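Long-range contacts in ferulic acid esterase, AmCE1/Fae1A (Anaeromyces mucronatus, PDB 5CXX), which probably hydrolyses feruloyl ester bonds, releasing ferulic acid, the hydroxycinnamic acid found bound in its pocket: residues A[24-29]-A[41-46]; A[81-85]-A[262-267]; A[90-94]-A[266-272]; A[166-171]-A[205-211]; A[210-214]-A[240-244]. Where two conformers were deposited one is given. Residue numbers count along the deposited sequence, not the author numbering.

Interaction 1. Residues A[24-29]-A[41-46]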
# COMPACT_ATOMS: atom_id res chain seq x y z
N PRO A 24 -10.19 11.63 -10.83
CA PRO A 24 -9.98 12.47 -9.66
C PRO A 24 -8.63 13.13 -9.73
O PRO A 24 -7.78 12.74 -10.53
CB PRO A 24 -9.98 11.53 -8.48
CG PRO A 24 -9.72 10.20 -9.07
CD PRO A 24 -10.15 10.19 -10.51
N THR A 25 -8.48 14.17 -8.93
CA THR A 25 -7.20 14.87 -8.86
C THR A 25 -6.66 14.84 -7.44
O THR A 25 -7.40 14.74 -6.45
CB THR A 25 -7.32 16.33 -9.31
OG1 THR A 25 -8.21 16.99 -8.41
CG2 THR A 25 -7.91 16.42 -10.69
N ALA A 26 -5.34 14.89 -7.33
CA ALA A 26 -4.70 14.92 -6.03
C ALA A 26 -4.58 16.35 -5.52
O ALA A 26 -4.33 17.30 -6.29
CB ALA A 26 -3.24 14.34 -6.12
N LYS A 27 -4.78 16.50 -4.21
CA LYS A 27 -4.53 17.76 -3.51
C LYS A 27 -3.51 17.51 -2.43
O LYS A 27 -3.69 16.58 -1.61
CB LYS A 27 -5.81 18.28 -2.87
CG LYS A 27 -5.62 19.53 -2.04
CD LYS A 27 -5.48 20.78 -2.87
CE LYS A 27 -5.26 22.03 -1.98
NZ LYS A 27 -4.09 21.73 -1.08
N LYS A 28 -2.44 18.32 -2.41
CA LYS A 28 -1.42 18.10 -1.39
C LYS A 28 -1.75 18.84 -0.10
O LYS A 28 -2.02 20.07 -0.09
CB LYS A 28 -0.04 18.53 -1.90
CG LYS A 28 1.08 18.00 -0.96
CD LYS A 28 2.49 18.21 -1.55
CE LYS A 28 2.72 17.35 -2.81
NZ LYS A 28 4.18 17.40 -3.18
N ILE A 29 -1.84 18.05 0.96
CA ILE A 29 -2.20 18.52 2.27
C ILE A 29 -0.99 18.59 3.18
O ILE A 29 -0.17 17.65 3.23
CB ILE A 29 -3.27 17.53 2.90
CG1 ILE A 29 -4.53 17.46 2.00
CG2 ILE A 29 -3.58 17.90 4.38
CD1 ILE A 29 -5.09 18.79 1.62
N LYS A 41 3.60 16.18 4.63
CA LYS A 41 2.69 16.30 3.48
C LYS A 41 2.12 14.95 3.10
O LYS A 41 2.78 13.91 3.27
CB LYS A 41 3.43 16.86 2.27
CG LYS A 41 3.85 18.42 2.52
CD LYS A 41 4.51 19.07 1.31
CE LYS A 41 4.60 20.60 1.47
NZ LYS A 41 4.83 20.96 2.88
N MET A 42 0.89 14.98 2.58
CA MET A 42 0.30 13.77 1.97
C MET A 42 -0.60 14.26 0.82
O MET A 42 -1.11 15.39 0.88
CB MET A 42 -0.56 12.91 2.95
CG MET A 42 -1.68 13.73 3.62
SD MET A 42 -2.35 12.59 4.88
CE MET A 42 -3.55 13.68 5.71
N ASN A 43 -0.82 13.41 -0.20
CA ASN A 43 -1.86 13.73 -1.17
C ASN A 43 -3.15 13.07 -0.77
O ASN A 43 -3.19 11.88 -0.41
CB ASN A 43 -1.48 13.23 -2.55
CG ASN A 43 -0.38 14.09 -3.16
OD1 ASN A 43 -0.55 15.30 -3.30
ND2 ASN A 43 0.76 13.48 -3.48
N VAL A 44 -4.21 13.86 -0.86
CA VAL A 44 -5.55 13.32 -0.73
C VAL A 44 -6.25 13.42 -2.08
O VAL A 44 -6.35 14.50 -2.66
CB VAL A 44 -6.35 14.08 0.36
CG1 VAL A 44 -7.80 13.55 0.45
CG2 VAL A 44 -5.65 13.88 1.72
N ILE A 45 -6.78 12.28 -2.53
CA ILE A 45 -7.46 12.19 -3.83
C ILE A 45 -8.93 11.84 -3.55
O ILE A 45 -9.25 10.67 -3.25
CB ILE A 45 -6.76 11.15 -4.69
CG1 ILE A 45 -5.27 11.50 -4.90
CG2 ILE A 45 -7.55 10.97 -6.03
CD1 ILE A 45 -4.42 10.18 -5.21
N LEU A 46 -9.79 12.85 -3.60
CA LEU A 46 -11.22 12.62 -3.39
C LEU A 46 -11.86 12.06 -4.65
O LEU A 46 -11.43 12.38 -5.74
CB LEU A 46 -11.89 13.94 -3.00
CG LEU A 46 -11.34 14.51 -1.68
CD1 LEU A 46 -11.92 15.91 -1.41
CD2 LEU A 46 -11.50 13.55 -0.43
O HOH W 1 -10.82 14.58 -7.15
O HOH W 2 -9.05 15.60 -4.41
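I29, V44 and M42 form the apolar centre of this β-hairpin, whose strands 26-33 and 38-45 make one border of the central sheet of the α/β-hydrolase fold. I29 CG1 lies 3.8 Å from V44 CG2, and I29 CB is 4.2 Å from M42 CG; β-branched I29 and V44 suit extended backbone, while flexible M42 reaches I133 and M137 of helix 125-140, which packs on this face. On the other face A26 CB meets I45 CG1 at 3.7 Å and P24 CB meets I45 CG2 at 3.5 Å, the small alanine leaving room for the isoleucine. Two antiparallel hydrogen-bonded pairs hold the backbones together: K27 N to V44 O (3.0 Å) with V44 N to K27 O (2.9 Å), and I29 N to M42 O (2.8 Å) with M42 N to I29 O (2.9 Å). Between them sits the non-hydrogen-bonded pair K28 and N43, whose polar ends turn to acidic partners: K28 forms salt bridges with E69 and D70, and N43 a hydrogen bond with D70. Beyond the paired strands, water takes over; one molecule accepts from T25 N at 3.0 Å and donates to L46 O at 2.7 Å.

Interaction 2. Residues A[81-85]-A[262-267]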
# COMPACT_ATOMS: atom_id res chain seq x y z
N ILE A 81 -6.93 3.41 -12.44
CA ILE A 81 -7.49 2.08 -12.17
C ILE A 81 -8.79 2.09 -11.35
O ILE A 81 -9.78 1.44 -11.76
CB ILE A 81 -6.41 1.20 -11.47
CG1 ILE A 81 -5.44 0.65 -12.56
CG2 ILE A 81 -7.07 0.03 -10.67
CD1 ILE A 81 -4.18 -0.08 -11.96
N PRO A 82 -8.85 2.85 -10.23
CA PRO A 82 -10.12 2.75 -9.47
C PRO A 82 -11.30 3.35 -10.22
O PRO A 82 -12.40 2.77 -10.17
CB PRO A 82 -9.83 3.53 -8.17
CG PRO A 82 -8.29 3.47 -8.03
CD PRO A 82 -7.77 3.57 -9.48
N THR A 83 -11.09 4.44 -10.97
CA THR A 83 -12.18 5.01 -11.80
C THR A 83 -12.60 4.08 -12.92
O THR A 83 -13.77 3.88 -13.18
CB THR A 83 -11.72 6.39 -12.35
OG1 THR A 83 -11.70 7.29 -11.25
CG2 THR A 83 -12.69 6.92 -13.45
N ASN A 84 -11.61 3.51 -13.60
CA ASN A 84 -11.93 2.67 -14.74
C ASN A 84 -12.64 1.40 -14.27
O ASN A 84 -13.52 0.91 -14.98
CB ASN A 84 -10.65 2.34 -15.53
CG ASN A 84 -10.17 3.54 -16.35
OD1 ASN A 84 -11.00 4.41 -16.74
ND2 ASN A 84 -8.88 3.58 -16.67
N LEU A 85 -12.26 0.88 -13.09
CA LEU A 85 -13.01 -0.27 -12.54
C LEU A 85 -14.40 0.16 -12.09
O LEU A 85 -15.39 -0.57 -12.30
CB LEU A 85 -12.25 -0.92 -11.38
CG LEU A 85 -11.00 -1.71 -11.77
CD1 LEU A 85 -10.12 -2.04 -10.51
CD2 LEU A 85 -11.41 -3.01 -12.54
N PHE A 262 -2.12 -3.36 -8.18
CA PHE A 262 -3.21 -2.44 -7.81
C PHE A 262 -4.52 -2.77 -8.51
O PHE A 262 -5.63 -2.68 -7.93
CB PHE A 262 -2.77 -1.01 -8.17
CG PHE A 262 -3.55 0.07 -7.46
CD1 PHE A 262 -3.67 0.08 -6.05
CD2 PHE A 262 -4.06 1.14 -8.20
CE1 PHE A 262 -4.37 1.11 -5.39
CE2 PHE A 262 -4.74 2.18 -7.55
CZ PHE A 262 -4.88 2.17 -6.16
N TYR A 263 -4.43 -3.16 -9.78
CA TYR A 263 -5.62 -3.59 -10.54
C TYR A 263 -6.33 -4.77 -9.87
O TYR A 263 -7.56 -4.74 -9.70
CB TYR A 263 -5.16 -3.98 -11.96
CG TYR A 263 -6.21 -4.62 -12.85
CD1 TYR A 263 -7.31 -3.90 -13.31
CD2 TYR A 263 -6.08 -5.97 -13.25
CE1 TYR A 263 -8.25 -4.45 -14.16
CE2 TYR A 263 -7.03 -6.54 -14.12
CZ TYR A 263 -8.11 -5.77 -14.55
OH TYR A 263 -9.03 -6.34 -15.42
N ASN A 264 -5.58 -5.83 -9.51
CA ASN A 264 -6.26 -6.92 -8.81
C ASN A 264 -6.74 -6.51 -7.42
O ASN A 264 -7.85 -6.90 -6.99
CB ASN A 264 -5.29 -8.11 -8.74
CG ASN A 264 -5.20 -8.85 -10.05
OD1 ASN A 264 -6.08 -9.65 -10.37
ND2 ASN A 264 -4.13 -8.59 -10.81
N PHE A 265 -5.94 -5.73 -6.71
CA PHE A 265 -6.32 -5.35 -5.37
C PHE A 265 -7.62 -4.55 -5.30
O PHE A 265 -8.49 -4.80 -4.47
CB PHE A 265 -5.15 -4.57 -4.75
CG PHE A 265 -5.34 -4.18 -3.28
CD1 PHE A 265 -5.46 -5.17 -2.28
CD2 PHE A 265 -5.38 -2.84 -2.94
CE1 PHE A 265 -5.57 -4.78 -0.92
CE2 PHE A 265 -5.55 -2.44 -1.60
CZ PHE A 265 -5.62 -3.40 -0.60
N ILE A 266 -7.74 -3.55 -6.18
CA ILE A 266 -8.89 -2.64 -6.10
C ILE A 266 -10.18 -3.33 -6.53
O ILE A 266 -11.29 -2.92 -6.18
CB ILE A 266 -8.59 -1.36 -6.94
CG1 ILE A 266 -7.47 -0.57 -6.26
CG2 ILE A 266 -9.87 -0.46 -7.10
CD1 ILE A 266 -7.81 0.06 -4.88
N GLN A 267 -10.04 -4.43 -7.28
CA GLN A 267 -11.21 -5.24 -7.57
C GLN A 267 -11.76 -5.96 -6.33
O GLN A 267 -12.90 -6.45 -6.36
CB GLN A 267 -10.87 -6.30 -8.61
CG GLN A 267 -10.81 -5.73 -10.01
CD GLN A 267 -10.42 -6.79 -11.00
OE1 GLN A 267 -11.24 -7.66 -11.36
NE2 GLN A 267 -9.17 -6.79 -11.41
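F262 opens the contact from helix 255-266, its ring lying against the kinked part of helix 77-87. I81 CD1 approaches the ring edge at F262 CD2 (4.0 Å), and P82 CG comes to 3.8 Å from F262 CE2. The flat ring can serve both neighbours while also stacking on Y61. At Y263 the backbone takes part as well: I81 CD1 is 3.8 Å from Y263 N and 4.0 Å from Y263 CB, whereas L85 CD1 touches Y263 O at 3.8 Å and L85 CD2 reaches Y263 CE1 at the same distance. The phenol suits a buried place with one polar partner: its ring packs on L85 while its hydroxyl hydrogen-bonds R90. Here two helices of the α/β-hydrolase fold pack together, the axes of their short segments 9.9 Å apart at closest approach and inclined at 51°. P82 fits the kink because its ring nitrogen has no hydrogen to give to the preceding turn. One turn after F262 comes I266, whose CG2 sits 3.8 Å from L85 CD1 and 4.1 Å from P82 CB; its branched side chain fills the space between them, with I81 CG2 4.3 Å from I266 CB. Q267 ends the segment with its aliphatic part, CG lying 3.8 Å from L85 CD2, while Q267 NE2 donates to Y263 O at 3.1 Å.

Interaction 3. Residues A[90-94]-A[266-272]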
# COMPACT_ATOMS: atom_id res chain seq x y z
N ARG A 90 -16.92 -2.56 -11.05
CA ARG A 90 -15.97 -3.50 -10.47
C ARG A 90 -15.13 -2.93 -9.32
O ARG A 90 -14.21 -3.59 -8.87
CB ARG A 90 -15.00 -4.03 -11.54
CG ARG A 90 -15.73 -4.31 -12.85
CD ARG A 90 -15.36 -5.52 -13.54
NE ARG A 90 -13.98 -6.01 -13.46
CZ ARG A 90 -13.03 -5.91 -14.39
NH1 ARG A 90 -11.86 -6.49 -14.19
NH2 ARG A 90 -13.23 -5.25 -15.51
N ALA A 91 -15.45 -1.71 -8.89
CA ALA A 91 -14.83 -1.16 -7.70
C ALA A 91 -15.82 -0.24 -7.05
O ALA A 91 -16.79 0.17 -7.71
CB ALA A 91 -13.52 -0.38 -8.06
N LYS A 92 -15.58 0.08 -5.77
CA LYS A 92 -16.40 1.06 -5.06
C LYS A 92 -15.78 2.46 -5.19
O LYS A 92 -14.54 2.59 -5.35
CB LYS A 92 -16.48 0.70 -3.58
CG LYS A 92 -17.05 -0.71 -3.31
CD LYS A 92 -18.50 -0.74 -3.77
CE LYS A 92 -19.21 -1.99 -3.24
NZ LYS A 92 -19.16 -1.96 -1.75
N GLU A 93 -16.63 3.49 -5.07
CA GLU A 93 -16.09 4.86 -4.89
C GLU A 93 -15.24 4.95 -3.64
O GLU A 93 -15.59 4.38 -2.62
CB GLU A 93 -17.21 5.89 -4.78
CG GLU A 93 -18.04 6.04 -6.00
CD GLU A 93 -18.93 7.26 -5.91
OE1 GLU A 93 -19.60 7.43 -4.88
OE2 GLU A 93 -18.94 8.06 -6.86
N MET A 94 -14.11 5.62 -3.72
CA MET A 94 -13.25 5.63 -2.56
C MET A 94 -12.41 6.90 -2.54
O MET A 94 -12.29 7.58 -3.54
CB MET A 94 -12.28 4.39 -2.56
CG MET A 94 -11.41 4.37 -3.82
SD MET A 94 -10.34 2.89 -3.93
CE MET A 94 -11.61 1.70 -4.32
N ILE A 266 -7.74 -3.55 -6.18
CA ILE A 266 -8.89 -2.64 -6.10
C ILE A 266 -10.18 -3.33 -6.53
O ILE A 266 -11.29 -2.92 -6.18
CB ILE A 266 -8.59 -1.36 -6.94
CG1 ILE A 266 -7.47 -0.57 -6.26
CG2 ILE A 266 -9.87 -0.46 -7.10
CD1 ILE A 266 -7.81 0.06 -4.88
N GLN A 267 -10.04 -4.43 -7.28
CA GLN A 267 -11.21 -5.24 -7.57
C GLN A 267 -11.76 -5.96 -6.33
O GLN A 267 -12.90 -6.45 -6.36
CB GLN A 267 -10.87 -6.30 -8.61
CG GLN A 267 -10.81 -5.73 -10.01
CD GLN A 267 -10.42 -6.79 -11.00
OE1 GLN A 267 -11.24 -7.66 -11.36
NE2 GLN A 267 -9.17 -6.79 -11.41
N THR A 268 -10.96 -6.04 -5.27
CA THR A 268 -11.42 -6.78 -4.08
C THR A 268 -11.84 -5.87 -2.93
O THR A 268 -12.48 -6.32 -1.98
CB THR A 268 -10.34 -7.71 -3.53
OG1 THR A 268 -9.32 -6.96 -2.85
CG2 THR A 268 -9.75 -8.62 -4.62
N THR A 269 -11.43 -4.61 -2.97
CA THR A 269 -11.60 -3.80 -1.76
C THR A 269 -13.04 -3.41 -1.52
O THR A 269 -13.83 -3.17 -2.46
CB THR A 269 -10.71 -2.53 -1.82
OG1 THR A 269 -10.81 -1.92 -3.11
CG2 THR A 269 -9.23 -2.89 -1.60
N PHE A 270 -13.40 -3.30 -0.23
CA PHE A 270 -14.65 -2.70 0.20
C PHE A 270 -15.90 -3.40 -0.34
O PHE A 270 -16.90 -2.77 -0.62
CB PHE A 270 -14.69 -1.22 -0.19
CG PHE A 270 -13.39 -0.50 0.10
CD1 PHE A 270 -12.78 -0.62 1.33
CD2 PHE A 270 -12.82 0.31 -0.87
CE1 PHE A 270 -11.55 0.05 1.57
CE2 PHE A 270 -11.61 1.03 -0.63
CZ PHE A 270 -10.98 0.88 0.61
N GLY A 271 -15.83 -4.72 -0.42
CA GLY A 271 -16.99 -5.48 -0.80
C GLY A 271 -17.36 -5.43 -2.27
O GLY A 271 -18.48 -5.79 -2.64
N ALA A 272 -16.42 -5.01 -3.13
CA ALA A 272 -16.70 -4.87 -4.57
C ALA A 272 -17.12 -6.16 -5.23
O ALA A 272 -17.82 -6.11 -6.25
CB ALA A 272 -15.44 -4.32 -5.31
O HOH W 3 -14.59 -6.30 -8.55
O HOH W 4 -13.92 -7.54 -10.88
O HOH W 5 -13.25 -1.44 -4.57
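Two loops meet where strand 95-99 enters the central sheet of the α/β-hydrolase fold: the one leading into it from helix 77-87, and the one that follows helix 255-266 near the C-terminus. At one end R90 NH1 donates to Q267 OE1 (3.1 Å), a bond the long arginine can span while its NH2 keeps a salt bridge with E88. One water joins R90 NE (3.0 Å) to Q267 OE1 (2.7 Å), and another joins R90 O to Q267 O, 2.8 Å from each. Small A91 permits close approach, its CB 3.8 Å from I266 CG2. Deeper in, M94 SD lies 3.9 Å from I266 CD1; M94 CE is 3.8 Å from F270 CE2, and M94 SD lies 5.4 Å from the centroid of the F270 ring, at its edge, a Met-aromatic contact. K92 crosses to the other loop, where NZ donates to F270 O at 2.7 Å. G271 follows with positive phi, a conformation glycine adopts easily. A third water accepts from K92 N (3.0 Å) and T269 OG1 (2.9 Å) and donates to I266 O (2.9 Å) and T269 O (2.8 Å). Such loops, joining helix ends on the flank of the central sheet, belong to the α/β-hydrolase fold; here water and the K92 ammonium take up their carbonyls.

Interaction 4. Residues A[166-171]-A[205-211]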
# COMPACT_ATOMS: atom_id res chain seq x y z
N GLY A 166 -0.56 -4.16 8.28
CA GLY A 166 -1.81 -4.90 8.03
C GLY A 166 -1.90 -6.18 8.85
O GLY A 166 -3.03 -6.60 9.17
N TYR A 167 -0.75 -6.80 9.18
CA TYR A 167 -0.83 -8.00 10.00
C TYR A 167 -0.71 -7.64 11.49
O TYR A 167 -1.46 -8.26 12.31
CB TYR A 167 0.22 -9.06 9.59
CG TYR A 167 -0.33 -9.86 8.43
CD1 TYR A 167 -0.16 -9.39 7.12
CD2 TYR A 167 -1.01 -11.06 8.65
CE1 TYR A 167 -0.69 -10.10 6.03
CE2 TYR A 167 -1.58 -11.78 7.58
CZ TYR A 167 -1.40 -11.29 6.27
OH TYR A 167 -1.99 -12.01 5.24
N MET A 168 0.11 -6.66 11.85
CA MET A 168 0.22 -6.39 13.30
C MET A 168 -1.03 -5.68 13.80
O MET A 168 -1.35 -5.85 15.01
CB MET A 168 1.43 -5.53 13.64
CG MET A 168 2.80 -6.26 13.34
SD MET A 168 3.05 -7.90 14.16
CE MET A 168 2.40 -9.06 12.97
N ARG A 169 -1.69 -4.92 12.92
CA ARG A 169 -2.91 -4.18 13.31
C ARG A 169 -4.02 -4.48 12.31
O ARG A 169 -4.70 -3.55 11.78
CB ARG A 169 -2.61 -2.67 13.42
CG ARG A 169 -1.76 -2.26 14.64
CD ARG A 169 -2.33 -2.74 16.01
NE ARG A 169 -3.72 -2.28 16.21
CZ ARG A 169 -4.02 -1.16 16.84
NH1 ARG A 169 -3.05 -0.29 17.27
NH2 ARG A 169 -5.31 -0.83 17.05
N SER A 170 -4.26 -5.78 12.16
CA SER A 170 -5.33 -6.25 11.29
C SER A 170 -6.70 -5.82 11.82
O SER A 170 -7.69 -5.86 11.10
CB SER A 170 -5.28 -7.77 11.16
OG SER A 170 -5.47 -8.41 12.42
N ASP A 171 -6.76 -5.46 13.10
CA ASP A 171 -8.03 -4.91 13.63
C ASP A 171 -8.41 -3.57 13.00
O ASP A 171 -9.62 -3.24 13.01
CB ASP A 171 -7.97 -4.79 15.17
CG ASP A 171 -6.95 -3.75 15.65
OD1 ASP A 171 -5.80 -3.81 15.19
OD2 ASP A 171 -7.29 -3.01 16.58
N PHE A 205 4.57 -13.78 11.92
CA PHE A 205 4.01 -13.05 10.74
C PHE A 205 2.62 -13.64 10.49
O PHE A 205 2.43 -14.54 9.65
CB PHE A 205 4.95 -13.22 9.56
CG PHE A 205 4.63 -12.34 8.37
CD1 PHE A 205 3.67 -11.35 8.43
CD2 PHE A 205 5.37 -12.53 7.21
CE1 PHE A 205 3.46 -10.53 7.28
CE2 PHE A 205 5.16 -11.72 6.08
CZ PHE A 205 4.17 -10.74 6.12
N ARG A 206 1.65 -13.17 11.27
CA ARG A 206 0.28 -13.71 11.29
C ARG A 206 -0.61 -12.67 12.02
O ARG A 206 -0.09 -11.73 12.66
CB ARG A 206 0.22 -15.09 11.97
CG ARG A 206 0.65 -15.03 13.44
CD ARG A 206 0.40 -16.33 14.17
NE ARG A 206 1.12 -17.45 13.61
CZ ARG A 206 0.51 -18.53 13.08
NH1 ARG A 206 -0.82 -18.56 12.96
NH2 ARG A 206 1.24 -19.53 12.64
N ALA A 207 -1.91 -12.84 11.94
CA ALA A 207 -2.86 -11.92 12.57
C ALA A 207 -3.85 -12.73 13.32
O ALA A 207 -4.21 -13.82 12.87
CB ALA A 207 -3.56 -11.15 11.51
N GLU A 208 -4.32 -12.21 14.44
CA GLU A 208 -5.40 -12.90 15.10
C GLU A 208 -6.65 -12.73 14.24
O GLU A 208 -7.07 -13.77 13.69
CB GLU A 208 -5.58 -12.38 16.52
CG GLU A 208 -6.16 -13.40 17.42
CD GLU A 208 -6.06 -13.00 18.86
OE1 GLU A 208 -5.23 -12.12 19.19
OE2 GLU A 208 -6.81 -13.51 19.68
N ILE A 209 -7.21 -11.50 14.06
CA ILE A 209 -8.34 -11.29 13.09
C ILE A 209 -7.79 -11.21 11.68
O ILE A 209 -6.88 -10.40 11.41
CB ILE A 209 -9.26 -10.06 13.45
CG1 ILE A 209 -10.40 -9.90 12.38
CG2 ILE A 209 -8.49 -8.75 13.62
CD1 ILE A 209 -11.60 -8.94 12.92
N GLN A 210 -8.26 -12.09 10.77
CA GLN A 210 -7.64 -12.21 9.44
C GLN A 210 -7.94 -10.99 8.58
O GLN A 210 -9.09 -10.52 8.59
CB GLN A 210 -8.17 -13.46 8.70
CG GLN A 210 -7.52 -14.73 9.24
CD GLN A 210 -6.00 -14.74 9.04
OE1 GLN A 210 -5.52 -14.93 7.92
NE2 GLN A 210 -5.27 -14.50 10.11
N PRO A 211 -6.96 -10.52 7.78
CA PRO A 211 -7.36 -9.57 6.73
C PRO A 211 -8.53 -10.08 5.92
O PRO A 211 -8.67 -11.31 5.63
CB PRO A 211 -6.11 -9.53 5.83
CG PRO A 211 -4.97 -9.82 6.73
CD PRO A 211 -5.56 -10.93 7.61
O HOH W 6 -4.13 -13.51 5.97
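G166 lies in the last turn of helix 157-168, its O 4.5 Å from P211 CG. Y167 is the hub of the contact. F205 directs its edge at the face of the tyrosine ring in a T-shaped pair, centroids 5.4 Å apart and planes at 77°, with F205 CE1 3.8 Å from Y167 CD1. P211 CG stands over a ring face, 4.2 Å from the centroid of Y167, in a CH-pi contact, and A207 CB, small enough to come close, is 3.8 Å from Y167 CD2. The phenol OH hydrogen-bonds S214 and also donates to a water at 2.7 Å, which in turn donates to Q210 OE1 at 2.8 Å. M168 starts away from the loop, but its flexible chain brings CE to 3.7 Å from R206 O. R169 leaves helical geometry; its NE pairs with D171 OD1 at 2.8 Å in a salt bridge that spans the turn. Between them S170 turns to the loop, and its OG donates to I209 O at 2.6 Å, a short reach suited to serine, with A207 CB 3.5 Å from the same OG. D171 CB is 4.3 Å from I209 CG2. An aromatic and proline cluster thus supplies the apolar body of the contact, while the S170 bond, in the conformer given, ties the loop to the turn after the helix before the chain enters strand 213-219.

Interaction 5. Residues A[210-214]-A[240-244]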
# COMPACT_ATOMS: atom_id res chain seq x y z
N GLN A 210 -8.26 -12.09 10.77
CA GLN A 210 -7.64 -12.21 9.44
C GLN A 210 -7.94 -10.99 8.58
O GLN A 210 -9.09 -10.52 8.59
CB GLN A 210 -8.17 -13.46 8.70
CG GLN A 210 -7.52 -14.73 9.24
CD GLN A 210 -6.00 -14.74 9.04
OE1 GLN A 210 -5.52 -14.93 7.92
NE2 GLN A 210 -5.27 -14.50 10.11
N PRO A 211 -6.96 -10.52 7.78
CA PRO A 211 -7.36 -9.57 6.73
C PRO A 211 -8.53 -10.08 5.92
O PRO A 211 -8.67 -11.31 5.63
CB PRO A 211 -6.11 -9.53 5.83
CG PRO A 211 -4.97 -9.82 6.73
CD PRO A 211 -5.56 -10.93 7.61
N ILE A 212 -9.43 -9.18 5.52
CA ILE A 212 -10.50 -9.55 4.62
C ILE A 212 -9.90 -9.99 3.26
O ILE A 212 -10.34 -10.97 2.65
CB ILE A 212 -11.51 -8.39 4.43
CG1 ILE A 212 -12.05 -7.98 5.82
CG2 ILE A 212 -12.64 -8.75 3.44
CD1 ILE A 212 -12.88 -6.64 5.82
N VAL A 213 -8.91 -9.22 2.79
CA VAL A 213 -8.12 -9.58 1.61
C VAL A 213 -6.66 -9.27 1.94
O VAL A 213 -6.34 -8.19 2.52
CB VAL A 213 -8.55 -8.78 0.36
CG1 VAL A 213 -7.62 -9.09 -0.81
CG2 VAL A 213 -9.98 -9.04 -0.02
N SER A 214 -5.74 -10.19 1.63
CA SER A 214 -4.29 -9.96 1.71
C SER A 214 -3.76 -10.35 0.36
O SER A 214 -4.06 -11.46 -0.10
CB SER A 214 -3.68 -10.83 2.83
OG SER A 214 -2.28 -10.73 2.73
N ASN A 240 -0.76 -20.49 7.80
CA ASN A 240 -2.20 -20.59 7.59
C ASN A 240 -2.92 -19.26 7.47
O ASN A 240 -4.06 -19.11 7.97
CB ASN A 240 -2.85 -21.43 8.71
CG ASN A 240 -2.33 -22.81 8.76
OD1 ASN A 240 -1.47 -23.16 9.61
ND2 ASN A 240 -2.80 -23.62 7.85
N GLN A 241 -2.25 -18.29 6.84
CA GLN A 241 -2.82 -16.95 6.67
C GLN A 241 -3.33 -16.89 5.24
O GLN A 241 -2.51 -16.95 4.31
CB GLN A 241 -1.74 -15.84 6.90
CG GLN A 241 -1.07 -15.99 8.30
CD GLN A 241 -2.07 -15.76 9.41
OE1 GLN A 241 -2.51 -14.60 9.62
NE2 GLN A 241 -2.48 -16.83 10.09
N GLU A 242 -4.64 -16.79 5.04
CA GLU A 242 -5.22 -16.78 3.69
C GLU A 242 -4.80 -15.51 2.96
O GLU A 242 -4.82 -14.41 3.54
CB GLU A 242 -6.74 -16.81 3.73
CG GLU A 242 -7.32 -15.96 4.85
CD GLU A 242 -8.75 -16.37 5.28
OE1 GLU A 242 -9.15 -17.53 4.99
OE2 GLU A 242 -9.45 -15.56 5.95
N HIS A 243 -4.38 -15.67 1.70
CA HIS A 243 -3.91 -14.54 0.91
C HIS A 243 -3.81 -14.94 -0.54
O HIS A 243 -3.94 -16.15 -0.92
CB HIS A 243 -2.54 -14.03 1.40
CG HIS A 243 -1.44 -15.03 1.14
ND1 HIS A 243 -1.36 -16.23 1.84
CD2 HIS A 243 -0.50 -15.08 0.17
CE1 HIS A 243 -0.35 -16.94 1.34
NE2 HIS A 243 0.15 -16.29 0.31
N ILE A 244 -3.66 -13.95 -1.38
CA ILE A 244 -3.48 -14.14 -2.79
C ILE A 244 -2.05 -13.85 -3.16
O ILE A 244 -1.52 -12.81 -2.70
CB ILE A 244 -4.36 -13.11 -3.54
CG1 ILE A 244 -5.85 -13.42 -3.26
CG2 ILE A 244 -4.04 -13.05 -5.06
CD1 ILE A 244 -6.79 -12.16 -3.59
O HOH W 6 -4.13 -13.51 5.97
O HOH W 7 -7.43 -13.05 3.79
O HOH W 8 -10.65 -13.13 6.07
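Side-chain amides and three waters do most of the joining here, and a single direct backbone hydrogen bond links the segments, I244 N to S214 O at 2.8 Å. Q210 NE2 donates to Q241 OE1 at 2.8 Å, and that same OE1 accepts from A207 N; glutamine suits both positions because its amide can give and receive. One water donates to Q210 OE1 (2.8 Å) and E242 O (2.7 Å), a second to P211 O (2.8 Å) and E242 O (3.0 Å), and a third, 2.7 Å from each, to P211 O and E242 OE2, where the carboxylate is a ready acceptor. S214 is small enough for its OG to lie 3.6 Å from H243 CB while bonding Y167. V213 CG1 meets I244 CD1 at 4.2 Å. N240, with positive phi, is the C′ residue of the Schellman motif ending helix 228-238. The chain then turns into strand 244-248 beside strand 213-219, the parallel pairing of a β-α-β crossover in the α/β-hydrolase fold.

Overall arrangement
Interaction 1 comes first along the chain and lies on one border of the eight-stranded sheet; interaction 5 reaches the other, their centres about 29 Å apart on opposite sides of the chain's centre. Interactions 2 and 3 cross along the sequence, share I266 and Q267, and have centres about 7 Å apart, so helix 255-266 and its following loop join helix 77-87 and the loop beyond it. Interactions 4 and 5 lie inside the loop these close, share Q210 and P211, and are about 9 Å apart between centres. P24 touches T83 and T268 touches V213, so packing links neighbouring groups from border to border around the α/β-hydrolase core.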